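Local coordinates for protein 3-chlorocatechol 1,2-dioxygenase (Rhodococcus opacus, PDB 2BOY) that probably catalyses the intradiol ring cleavage of catechols, 3-chlorocatechol among them, at a protein-bound ferric iron, at residues A[37-41]-A[174-178]; A[48-52]-A[75-79]; A[70-75]-A[204-209]; A[164-169]-A[186-192]. One frame throughout, in Å; residues are numbered along the deposited sequence.

Contact 1. Residues A[37-41]-A[174-178]; sequences WLISV and PTGAL. With LPP (2-(hexadecanoyloxy)-1-[(phosphonooxy)methyl]ethyl hexadecanoate), chain K.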
# COMPACT_ATOMS: atom_id res chain seq x y z
N TRP A 37 -6.65 1.37 -7.30
CA TRP A 37 -5.30 0.97 -7.72
C TRP A 37 -4.69 0.03 -6.70
O TRP A 37 -4.18 -1.04 -7.05
CB TRP A 37 -4.39 2.21 -7.93
CG TRP A 37 -3.01 1.81 -8.40
CD1 TRP A 37 -2.61 1.53 -9.70
CD2 TRP A 37 -1.88 1.59 -7.59
NE1 TRP A 37 -1.29 1.15 -9.71
CE2 TRP A 37 -0.81 1.16 -8.43
CE3 TRP A 37 -1.65 1.69 -6.20
CZ2 TRP A 37 0.47 0.89 -7.94
CZ3 TRP A 37 -0.37 1.41 -5.71
CH2 TRP A 37 0.67 0.99 -6.59
N LEU A 38 -4.77 0.38 -5.43
CA LEU A 38 -4.23 -0.51 -4.40
C LEU A 38 -4.84 -1.89 -4.43
O LEU A 38 -4.14 -2.91 -4.34
CB LEU A 38 -4.39 0.15 -3.02
CG LEU A 38 -3.45 1.35 -2.86
CD1 LEU A 38 -3.98 2.23 -1.74
CD2 LEU A 38 -2.04 0.85 -2.50
N ILE A 39 -6.16 -1.96 -4.61
CA ILE A 39 -6.87 -3.24 -4.71
C ILE A 39 -6.30 -4.06 -5.89
O ILE A 39 -6.05 -5.25 -5.73
CB ILE A 39 -8.38 -3.00 -4.84
CG1 ILE A 39 -8.98 -2.59 -3.48
CG2 ILE A 39 -9.12 -4.24 -5.36
CD1 ILE A 39 -10.37 -1.87 -3.61
N SER A 40 -6.08 -3.41 -7.02
CA SER A 40 -5.55 -4.07 -8.24
C SER A 40 -4.14 -4.67 -8.05
O SER A 40 -3.82 -5.76 -8.56
CB SER A 40 -5.61 -3.11 -9.43
OG SER A 40 -4.55 -2.16 -9.38
N VAL A 41 -3.32 -4.00 -7.24
CA VAL A 41 -2.01 -4.53 -6.91
C VAL A 41 -2.12 -5.92 -6.31
O VAL A 41 -1.40 -6.87 -6.74
CB VAL A 41 -1.20 -3.57 -5.97
CG1 VAL A 41 0.16 -4.20 -5.64
CG2 VAL A 41 -1.04 -2.19 -6.61
N PRO A 174 -0.45 -3.17 -12.47
CA PRO A 174 -0.60 -1.95 -11.67
C PRO A 174 0.73 -1.19 -11.44
O PRO A 174 0.72 0.01 -11.48
CB PRO A 174 -1.18 -2.46 -10.34
CG PRO A 174 -1.81 -3.79 -10.67
CD PRO A 174 -0.93 -4.38 -11.76
N THR A 175 1.87 -1.88 -11.27
CA THR A 175 3.10 -1.14 -10.95
C THR A 175 3.48 -0.31 -12.17
O THR A 175 3.76 0.89 -12.10
CB THR A 175 4.25 -2.11 -10.62
OG1 THR A 175 3.85 -2.98 -9.53
CG2 THR A 175 5.49 -1.34 -10.09
N GLY A 176 3.49 -0.98 -13.31
CA GLY A 176 3.77 -0.35 -14.59
C GLY A 176 2.74 0.71 -14.89
O GLY A 176 3.10 1.74 -15.49
N ALA A 177 1.49 0.49 -14.49
CA ALA A 177 0.44 1.53 -14.72
C ALA A 177 0.70 2.78 -13.90
O ALA A 177 0.49 3.88 -14.38
CB ALA A 177 -0.97 1.00 -14.42
N LEU A 178 1.13 2.62 -12.65
CA LEU A 178 1.49 3.79 -11.85
C LEU A 178 2.69 4.57 -12.46
O LEU A 178 2.68 5.81 -12.52
CB LEU A 178 1.85 3.37 -10.42
CG LEU A 178 2.56 4.43 -9.57
CD1 LEU A 178 1.63 5.62 -9.28
CD2 LEU A 178 3.01 3.77 -8.29
C6 LPP K . -6.12 8.29 -13.02
C7 LPP K . -5.07 7.67 -12.09
C8 LPP K . -5.26 8.26 -10.69
O9 LPP K . -5.21 6.22 -12.07
O27 LPP K . -4.14 9.05 -10.26
C11 LPP K . -3.97 5.43 -11.84
O10 LPP K . -3.81 4.40 -12.49
C12 LPP K . -2.90 5.85 -10.83
C13 LPP K . -3.22 5.31 -9.43
C14 LPP K . -2.51 6.09 -8.33
C15 LPP K . -2.23 5.21 -7.11
C16 LPP K . -1.26 5.87 -6.15
C17 LPP K . -1.26 5.20 -4.79
C18 LPP K . 0.15 5.13 -4.22
C19 LPP K . 0.17 5.55 -2.75
C20 LPP K . 1.57 6.03 -2.31
C21 LPP K . 2.51 4.87 -2.04
C29 LPP K . -4.57 10.09 -9.34
O28 LPP K . -5.75 10.40 -9.32
C30 LPP K . -3.57 10.81 -8.45
C31 LPP K . -3.04 9.87 -7.37
C32 LPP K . -2.88 10.57 -6.01
C33 LPP K . -2.47 9.57 -4.95
C34 LPP K . -2.99 9.95 -3.57
C35 LPP K . -2.87 8.79 -2.60
C36 LPP K . -3.76 8.96 -1.38
C37 LPP K . -4.07 7.60 -0.75
C38 LPP K . -2.98 7.22 0.25
C39 LPP K . -2.71 5.72 0.24
C40 LPP K . -1.59 5.39 1.23
C41 LPP K . -0.87 4.11 0.85
C42 LPP K . -0.63 3.22 2.07
C43 LPP K . -0.44 1.77 1.62

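Contact 2. Residues A[48-52]-A[75-79]; sequences PLFLD and QGPYF. With BHO (benzhydroxamic acid), chain J.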
# COMPACT_ATOMS: atom_id res chain seq x y z
N PRO A 48 5.03 -7.85 -4.26
CA PRO A 48 6.50 -7.94 -4.30
C PRO A 48 7.13 -7.05 -5.39
O PRO A 48 8.11 -6.37 -5.09
CB PRO A 48 6.77 -9.43 -4.52
CG PRO A 48 5.50 -10.16 -4.03
CD PRO A 48 4.38 -9.18 -4.34
N LEU A 49 6.54 -7.01 -6.60
CA LEU A 49 7.07 -6.16 -7.64
C LEU A 49 7.02 -4.69 -7.24
O LEU A 49 8.02 -3.97 -7.30
CB LEU A 49 6.32 -6.40 -8.96
CG LEU A 49 6.63 -5.45 -10.13
CD1 LEU A 49 8.10 -5.51 -10.59
CD2 LEU A 49 5.69 -5.83 -11.30
N PHE A 50 5.84 -4.22 -6.82
CA PHE A 50 5.67 -2.82 -6.46
C PHE A 50 6.65 -2.42 -5.37
O PHE A 50 7.35 -1.40 -5.47
CB PHE A 50 4.24 -2.57 -5.98
CG PHE A 50 4.02 -1.19 -5.44
CD1 PHE A 50 3.69 -1.00 -4.10
CD2 PHE A 50 4.19 -0.08 -6.24
CE1 PHE A 50 3.47 0.28 -3.60
CE2 PHE A 50 4.01 1.21 -5.73
CZ PHE A 50 3.66 1.37 -4.41
N LEU A 51 6.66 -3.22 -4.29
CA LEU A 51 7.51 -2.87 -3.16
C LEU A 51 8.99 -2.93 -3.55
O LEU A 51 9.77 -2.05 -3.17
CB LEU A 51 7.25 -3.83 -1.99
CG LEU A 51 5.79 -3.70 -1.49
CD1 LEU A 51 5.50 -4.82 -0.47
CD2 LEU A 51 5.50 -2.31 -0.92
N ASP A 52 9.36 -3.98 -4.31
CA ASP A 52 10.75 -4.15 -4.72
C ASP A 52 11.21 -3.04 -5.67
O ASP A 52 12.39 -2.65 -5.60
CB ASP A 52 10.99 -5.51 -5.37
CG ASP A 52 11.07 -6.62 -4.34
OD1 ASP A 52 10.97 -6.36 -3.11
OD2 ASP A 52 11.21 -7.81 -4.69
N GLN A 75 17.57 -7.87 -4.11
CA GLN A 75 17.29 -9.13 -4.78
C GLN A 75 16.30 -8.94 -5.95
O GLN A 75 16.40 -9.59 -7.00
CB GLN A 75 16.66 -10.12 -3.79
CG GLN A 75 16.44 -11.51 -4.41
CD GLN A 75 15.95 -12.54 -3.44
OE1 GLN A 75 14.89 -13.15 -3.66
NE2 GLN A 75 16.67 -12.73 -2.35
N GLY A 76 15.30 -8.08 -5.75
CA GLY A 76 14.19 -7.98 -6.69
C GLY A 76 13.26 -9.20 -6.57
O GLY A 76 13.49 -10.12 -5.75
N PRO A 77 12.18 -9.21 -7.35
CA PRO A 77 11.10 -10.20 -7.16
C PRO A 77 11.15 -11.42 -8.07
O PRO A 77 10.20 -12.23 -8.01
CB PRO A 77 9.83 -9.37 -7.50
CG PRO A 77 10.31 -8.52 -8.65
CD PRO A 77 11.79 -8.16 -8.32
N TYR A 78 12.19 -11.56 -8.87
CA TYR A 78 12.22 -12.59 -9.89
C TYR A 78 13.19 -13.74 -9.67
O TYR A 78 13.43 -14.51 -10.61
CB TYR A 78 12.50 -11.97 -11.28
CG TYR A 78 11.41 -11.01 -11.73
CD1 TYR A 78 10.11 -11.08 -11.21
CD2 TYR A 78 11.69 -10.06 -12.69
CE1 TYR A 78 9.11 -10.17 -11.67
CE2 TYR A 78 10.72 -9.16 -13.14
CZ TYR A 78 9.45 -9.22 -12.64
OH TYR A 78 8.53 -8.30 -13.14
N PHE A 79 13.72 -13.89 -8.45
CA PHE A 79 14.53 -15.07 -8.17
C PHE A 79 13.63 -16.29 -8.17
O PHE A 79 12.50 -16.20 -7.68
CB PHE A 79 15.18 -14.99 -6.77
CG PHE A 79 15.91 -16.24 -6.37
CD1 PHE A 79 17.04 -16.66 -7.08
CD2 PHE A 79 15.48 -17.00 -5.26
CE1 PHE A 79 17.72 -17.82 -6.69
CE2 PHE A 79 16.16 -18.18 -4.86
CZ PHE A 79 17.27 -18.59 -5.58
C1 BHO J . 13.87 -6.20 -10.53
C2 BHO J . 13.97 -5.32 -9.34
C3 BHO J . 12.85 -4.58 -8.96
C4 BHO J . 11.68 -4.66 -9.73
C5 BHO J . 11.60 -5.48 -10.84
C6 BHO J . 12.69 -6.24 -11.26
C BHO J . 15.07 -7.00 -10.93
O1 BHO J . 16.13 -6.55 -10.64
N BHO J . 15.06 -8.12 -11.62
O2 BHO J . 14.34 -9.09 -11.37

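Contact 3. Residues A[70-75]-A[204-209]; sequences SQSSIQ and LTTQLY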
# COMPACT_ATOMS: atom_id res chain seq x y z
N SER A 70 31.95 -7.74 -0.17
CA SER A 70 31.88 -6.75 -1.26
C SER A 70 30.46 -6.19 -1.46
O SER A 70 29.51 -6.61 -0.76
CB SER A 70 32.47 -7.35 -2.54
OG SER A 70 31.74 -8.49 -3.00
N GLN A 71 30.31 -5.24 -2.39
CA GLN A 71 29.10 -4.47 -2.49
C GLN A 71 27.87 -5.32 -2.80
O GLN A 71 27.95 -6.24 -3.61
CB GLN A 71 29.25 -3.36 -3.53
CG GLN A 71 28.03 -2.37 -3.58
CD GLN A 71 27.73 -1.66 -2.25
OE1 GLN A 71 27.11 -2.22 -1.35
NE2 GLN A 71 28.15 -0.38 -2.15
N SER A 72 26.74 -5.00 -2.17
CA SER A 72 25.52 -5.82 -2.27
C SER A 72 24.48 -5.01 -3.02
O SER A 72 24.66 -3.81 -3.19
CB SER A 72 24.98 -6.14 -0.87
OG SER A 72 24.88 -4.93 -0.14
N SER A 73 23.35 -5.65 -3.38
CA SER A 73 22.23 -4.92 -3.97
C SER A 73 20.89 -5.60 -3.71
O SER A 73 20.85 -6.66 -3.06
CB SER A 73 22.44 -4.69 -5.47
OG SER A 73 21.50 -3.71 -5.92
N ILE A 74 19.80 -5.01 -4.20
CA ILE A 74 18.48 -5.63 -3.98
C ILE A 74 18.43 -7.00 -4.63
O ILE A 74 19.13 -7.25 -5.63
CB ILE A 74 17.30 -4.76 -4.45
CG1 ILE A 74 17.29 -4.64 -6.00
CG2 ILE A 74 17.33 -3.33 -3.81
CD1 ILE A 74 16.04 -3.94 -6.53
N GLN A 75 17.57 -7.87 -4.11
CA GLN A 75 17.29 -9.13 -4.78
C GLN A 75 16.30 -8.94 -5.95
O GLN A 75 16.40 -9.59 -7.00
CB GLN A 75 16.66 -10.12 -3.79
CG GLN A 75 16.44 -11.51 -4.41
CD GLN A 75 15.95 -12.54 -3.44
OE1 GLN A 75 14.89 -13.15 -3.66
NE2 GLN A 75 16.67 -12.73 -2.35
N LEU A 204 26.02 -13.19 0.11
CA LEU A 204 26.00 -11.90 -0.52
C LEU A 204 24.94 -11.97 -1.61
O LEU A 204 24.97 -12.87 -2.43
CB LEU A 204 27.37 -11.60 -1.15
CG LEU A 204 27.47 -10.44 -2.15
CD1 LEU A 204 27.03 -9.13 -1.51
CD2 LEU A 204 28.90 -10.34 -2.73
N THR A 205 23.99 -11.05 -1.59
CA THR A 205 23.09 -10.80 -2.73
C THR A 205 23.48 -9.55 -3.44
O THR A 205 23.56 -8.48 -2.84
CB THR A 205 21.66 -10.70 -2.21
OG1 THR A 205 21.28 -11.98 -1.69
CG2 THR A 205 20.64 -10.44 -3.42
N THR A 206 23.64 -9.62 -4.77
CA THR A 206 24.08 -8.44 -5.46
C THR A 206 23.68 -8.50 -6.95
O THR A 206 23.05 -9.46 -7.39
CB THR A 206 25.63 -8.25 -5.25
OG1 THR A 206 26.05 -6.94 -5.67
CG2 THR A 206 26.49 -9.25 -6.05
N GLN A 207 24.02 -7.45 -7.68
CA GLN A 207 23.70 -7.34 -9.11
C GLN A 207 24.90 -6.71 -9.77
O GLN A 207 25.54 -5.85 -9.16
CB GLN A 207 22.56 -6.37 -9.32
CG GLN A 207 21.23 -6.89 -8.80
CD GLN A 207 20.05 -6.12 -9.30
OE1 GLN A 207 20.04 -5.63 -10.44
NE2 GLN A 207 19.03 -6.02 -8.47
N LEU A 208 25.16 -7.06 -11.03
CA LEU A 208 26.26 -6.37 -11.73
C LEU A 208 25.68 -5.78 -13.01
O LEU A 208 24.89 -6.43 -13.66
CB LEU A 208 27.40 -7.35 -12.05
CG LEU A 208 28.04 -7.94 -10.77
CD1 LEU A 208 29.01 -9.08 -11.08
CD2 LEU A 208 28.74 -6.84 -9.95
N TYR A 209 26.06 -4.55 -13.32
CA TYR A 209 25.52 -3.76 -14.43
C TYR A 209 26.65 -3.53 -15.44
O TYR A 209 27.78 -3.88 -15.17
CB TYR A 209 25.07 -2.42 -13.89
CG TYR A 209 24.06 -2.53 -12.77
CD1 TYR A 209 24.46 -2.50 -11.44
CD2 TYR A 209 22.69 -2.66 -13.06
CE1 TYR A 209 23.54 -2.62 -10.41
CE2 TYR A 209 21.75 -2.79 -12.03
CZ TYR A 209 22.19 -2.76 -10.72
OH TYR A 209 21.28 -2.86 -9.69
O HOH W 1 20.09 -9.65 -6.94
O HOH W 2 18.77 -12.28 -0.95

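Contact 4. Residues A[164-169]-A[186-192]; sequences PAPYEI and AWRPAHL. With FE (Fe (III) ion), chain I; BHO (benzhydroxamic acid), chain J.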
# COMPACT_ATOMS: atom_id res chain seq x y z
N PRO A 164 22.47 -9.47 -21.11
CA PRO A 164 21.03 -9.26 -20.95
C PRO A 164 20.65 -7.89 -21.49
O PRO A 164 21.47 -6.98 -21.46
CB PRO A 164 20.81 -9.29 -19.39
CG PRO A 164 22.17 -8.82 -18.82
CD PRO A 164 23.21 -9.38 -19.83
N ALA A 165 19.42 -7.75 -21.97
CA ALA A 165 18.85 -6.45 -22.28
C ALA A 165 18.36 -5.76 -21.01
O ALA A 165 17.98 -6.43 -20.06
CB ALA A 165 17.65 -6.61 -23.25
N PRO A 166 18.29 -4.43 -21.03
CA PRO A 166 17.51 -3.70 -20.04
C PRO A 166 16.05 -4.16 -20.09
O PRO A 166 15.61 -4.68 -21.11
CB PRO A 166 17.58 -2.25 -20.52
CG PRO A 166 18.71 -2.17 -21.46
CD PRO A 166 18.96 -3.54 -22.01
N TYR A 167 15.35 -3.93 -18.97
CA TYR A 167 14.01 -4.46 -18.63
C TYR A 167 13.07 -3.25 -18.40
O TYR A 167 13.49 -2.32 -17.70
CB TYR A 167 14.16 -5.27 -17.29
CG TYR A 167 12.88 -5.90 -16.75
CD1 TYR A 167 12.16 -5.33 -15.68
CD2 TYR A 167 12.39 -7.09 -17.30
CE1 TYR A 167 10.97 -5.92 -15.20
CE2 TYR A 167 11.21 -7.68 -16.82
CZ TYR A 167 10.50 -7.09 -15.79
OH TYR A 167 9.33 -7.69 -15.35
N GLU A 168 11.84 -3.23 -18.97
CA GLU A 168 10.81 -2.33 -18.51
C GLU A 168 9.85 -3.08 -17.57
O GLU A 168 9.42 -4.19 -17.86
CB GLU A 168 10.01 -1.79 -19.72
CG GLU A 168 10.16 -0.29 -19.95
CD GLU A 168 9.16 0.29 -20.94
OE1 GLU A 168 9.11 -0.22 -22.09
OE2 GLU A 168 8.45 1.26 -20.57
N ILE A 169 9.52 -2.48 -16.42
CA ILE A 169 8.38 -2.97 -15.64
C ILE A 169 7.14 -2.91 -16.56
O ILE A 169 6.85 -1.86 -17.10
CB ILE A 169 8.16 -2.07 -14.38
CG1 ILE A 169 9.47 -1.89 -13.57
CG2 ILE A 169 6.97 -2.57 -13.51
CD1 ILE A 169 10.26 -3.16 -13.31
N ALA A 186 10.12 3.42 -16.79
CA ALA A 186 9.93 2.15 -16.12
C ALA A 186 11.11 1.20 -16.30
O ALA A 186 10.93 -0.01 -16.17
CB ALA A 186 8.64 1.51 -16.66
N TRP A 187 12.30 1.71 -16.61
CA TRP A 187 13.42 0.85 -17.04
C TRP A 187 14.41 0.55 -15.92
O TRP A 187 14.79 1.45 -15.18
CB TRP A 187 14.23 1.55 -18.11
CG TRP A 187 13.50 1.64 -19.41
CD1 TRP A 187 12.69 2.68 -19.85
CD2 TRP A 187 13.49 0.65 -20.44
NE1 TRP A 187 12.21 2.40 -21.11
CE2 TRP A 187 12.68 1.16 -21.50
CE3 TRP A 187 14.09 -0.62 -20.59
CZ2 TRP A 187 12.45 0.44 -22.68
CZ3 TRP A 187 13.87 -1.33 -21.76
CH2 TRP A 187 13.05 -0.80 -22.79
N ARG A 188 14.88 -0.69 -15.89
CA ARG A 188 16.12 -1.07 -15.20
C ARG A 188 17.24 -1.23 -16.27
O ARG A 188 16.98 -1.82 -17.33
CB ARG A 188 15.94 -2.43 -14.51
CG ARG A 188 14.81 -2.46 -13.48
CD ARG A 188 15.19 -3.28 -12.22
NE ARG A 188 16.40 -2.67 -11.65
CZ ARG A 188 17.44 -3.33 -11.17
NH1 ARG A 188 17.46 -4.67 -11.17
NH2 ARG A 188 18.49 -2.63 -10.76
N PRO A 189 18.46 -0.79 -15.97
CA PRO A 189 19.60 -1.03 -16.86
C PRO A 189 19.86 -2.55 -16.85
O PRO A 189 19.36 -3.24 -15.92
CB PRO A 189 20.75 -0.29 -16.19
CG PRO A 189 20.42 -0.36 -14.73
CD PRO A 189 18.88 -0.13 -14.70
N ALA A 190 20.59 -3.06 -17.84
CA ALA A 190 20.87 -4.51 -17.95
C ALA A 190 21.68 -4.98 -16.77
O ALA A 190 22.55 -4.24 -16.35
CB ALA A 190 21.65 -4.78 -19.23
N HIS A 191 21.43 -6.19 -16.26
CA HIS A 191 22.13 -6.66 -15.05
C HIS A 191 22.12 -8.19 -14.91
O HIS A 191 21.25 -8.88 -15.46
CB HIS A 191 21.48 -6.03 -13.79
CG HIS A 191 20.01 -6.31 -13.69
ND1 HIS A 191 19.06 -5.53 -14.31
CD2 HIS A 191 19.35 -7.34 -13.13
CE1 HIS A 191 17.87 -6.07 -14.11
NE2 HIS A 191 18.01 -7.16 -13.37
N LEU A 192 23.10 -8.70 -14.15
CA LEU A 192 23.18 -10.09 -13.76
C LEU A 192 22.93 -10.09 -12.27
O LEU A 192 23.55 -9.28 -11.56
CB LEU A 192 24.59 -10.62 -14.02
CG LEU A 192 25.11 -10.42 -15.45
CD1 LEU A 192 26.50 -11.03 -15.54
CD2 LEU A 192 24.11 -11.17 -16.38
FE FE I . 16.39 -8.20 -12.69
C1 BHO J . 13.87 -6.20 -10.53
C2 BHO J . 13.97 -5.32 -9.34
C3 BHO J . 12.85 -4.58 -8.96
C4 BHO J . 11.68 -4.66 -9.73
C5 BHO J . 11.60 -5.48 -10.84
C6 BHO J . 12.69 -6.24 -11.26
C BHO J . 15.07 -7.00 -10.93
O1 BHO J . 16.13 -6.55 -10.64
N BHO J . 15.06 -8.12 -11.62
O2 BHO J . 14.34 -9.09 -11.37
O HOH W 3 18.81 -7.09 -17.50
O HOH W 4 8.84 3.65 -19.32

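Contact 1. Residues A[37-41]-A[174-178]
The indole of Trp37 turns its edge to helix 174-181, with Pro174 O close to the ring plane at the NE1 corner. One face carries Val41 CG2, one turn further along its own helix and 3.5 Å above the plane. The opposite face is lined by an acyl chain of the bound lipid LPP, whose C15 lies 3.3 Å above it. Trp37 CB also meets LPP C13, at 3.6 Å, so the lipid follows the side chain from its root to the benzo ring, and Phe50 adds an edge-to-face partner. With CG anti to the backbone N (chi1 -178°), the ring extends from helix 28-43 far enough for NE1 to donate to Pro174 O over 2.9 Å, with an angle of 154° at the hydrogen. This donor stands 48° above the carbonyl plane, and Leu178 N, closing the first helical turn, takes the same oxygen from the opposite face. Leu178 crosses the indole at about a right angle, its CB 3.8 Å from Trp37 CZ2. The Pro174 ring packs on the same side of helix 28-43, next to the indole, with CG 3.4 Å from Ser40 OG and CB near Val41 CG2. Ser40 OG itself bonds back to Trp37 O on a lone pair, at 2.6 Å. Across the two segments a single polar link thus sits within apolar packing: it satisfies the indole N-H in buried surroundings, while the hydrocarbon surface of the same ring is given to the lipid, consistent with the lipid-holding N-terminal helices of this enzyme family.

Contact 2. Residues A[48-52]-A[75-79]
Pro77 lays its pyrrolidine ring against helix 47-54, CB packing on Pro48 CB at 4.3 Å and CG on Leu49 CD1. Its CD turns instead to the bound ligand, 3.6 Å from C1 of benzhydroxamic acid (BHO). Asp52 OD2 lies beside the Gly76-Pro77 peptide, 3.1 Å from Gly76 C, but proline nitrogen has no hydrogen to give, so this is packing and not a bond; OD1 of the same carboxylate is held by Tyr31 of the second subunit. Gly76 has a positive phi of 74°, and a CB there would run into BHO C2. Leu49, with CG anti to its own N (chi1 173°), turns CD1 into the pocket, 3.5 Å from BHO C5 and 3.8 Å from Tyr78 OH. Pro77 CG sits over one face of the Tyr78 ring, whose CD2 comes to 3.1 Å from BHO O2. The Tyr78 hydroxyl is hydrogen-bonded to that of Tyr167, though the very short length of the bond is doubtful. An alanine in place of Tyr78 would probably open a gap beside Leu49 CD1 and BHO O2 and leave the Tyr167 hydroxyl without this partner. The loop thus runs between helix 47-54, where Leu49 also touches Thr175 of helix 174-181, and strands 121-125 and 187-197, on which Phe79 rests.

Contact 3. Residues A[70-75]-A[204-209]
Ser73 and Thr206 mark the tight centre of this contact, where the loop crosses strand 204-210 at a steep angle, the two end-to-end directions 81° apart. Here Ser73 N donates to Thr205 O at 2.9 Å, and Thr206 OG1, anti to its backbone N (chi1 -167°), reaches back to Gln71 O, also at 2.9 Å. Beside them the Gln207 amide donates through NE2 to Ile74 O at 3.1 Å, almost straight at 177° and in its own amide plane, though well above the carbonyl plane. NE2 also lies 3.3 Å from Ile74 CG1, while OE1 accepts from Arg188. A leucine in place of Gln207 would probably leave Ile74 O without its amide donor and Arg188 NH1 short of an acceptor. Towards the partly exposed Gln75 and Thr205 direct bonding gives way to water. One water donates to both Ile74 O and Thr206 O; another joins Gln75 NE2 to Thr205 OG1, 2.6 Å from each, where Thr205 CG2 packs on Gln75 CA at 3.8 Å. Ile74 and Gln207 both touch the bound benzhydroxamic acid, and Gln207 packs on His191 and His193: the crossing forms one wall of the iron-centred pocket of an intradiol dioxygenase, built where a loop spans a sheet strand.

Contact 4. Residues A[164-169]-A[186-192]
Backbone hydrogen bonds join Tyr167 and Arg188 in both directions, Tyr167 N to Arg188 O at 3.1 Å and Arg188 N to Tyr167 O at 2.8 Å, and Ile169 N continues the ladder to Ala186 O. Between these bonds, Glu168 and Trp187 form a non-hydrogen-bonded pair. Two waters extend the polar joins: one bridges Ala165 O and His191 N, the other Glu168 OE2 and Ala186 N. On the side of Glu168 and Trp187 the contact is CH-pi. Glu168 CG stands over the face of the five-membered ring of Trp187, 3.4 Å from its centroid, and the carboxylate lies nearly flat on the indole, the planes 15° apart; Trp215 also stacks on this tryptophan. These short antiparallel strands place 167-168 at the edge of the mixed sheet of the catalytic domain, beside 187-197, the strand that carries two of the iron ligands. Apolar contacts follow along the loop: Pro166 CB touches Trp187 CE3 at 3.9 Å and Pro164 CG meets Leu192 CD2 at the same distance. Ala190 CB, by contrast, abuts a polar atom, Pro164 O, at 3.1 Å. At the metal, His191 NE2 binds the ferric iron at 2.0 Å, with Tyr133 and His193 as the other protein ligands. Its ND1 donates in the ring plane to Pro189 O over 2.8 Å, at 172°, which fixes the rotation of the imidazole. Arg188, its chain bent at chi2 and chi3, brings NH1 over one face of that ring and towards O1 of the bound benzhydroxamic acid, a bond so short that its exact length is doubtful; NH2 forms a salt bridge with Asp219.

All four contacts are largely buried, but in different surroundings. The centre of contact 1 is about 21 Å from the centre of the chain, among lipid and the second subunit, and its chemistry is mostly apolar; those of contacts 2, 3 and 4 are within about 9 Å of the chain centre. Contacts 2, 3 and 4 all border the bound benzhydroxamic acid, contact 2 by packing alone, contact 4 also through the iron on His191 and the Arg188 guanidinium, while its two segments are joined by backbone ladder bonds. Contacts 3 and 4 share neighbouring strands, 204-210 and 187-197. Phe50, Thr175 and Ile169 tie contact 1 to contacts 2 and 4. Only contact 4 has an exposed touching residue.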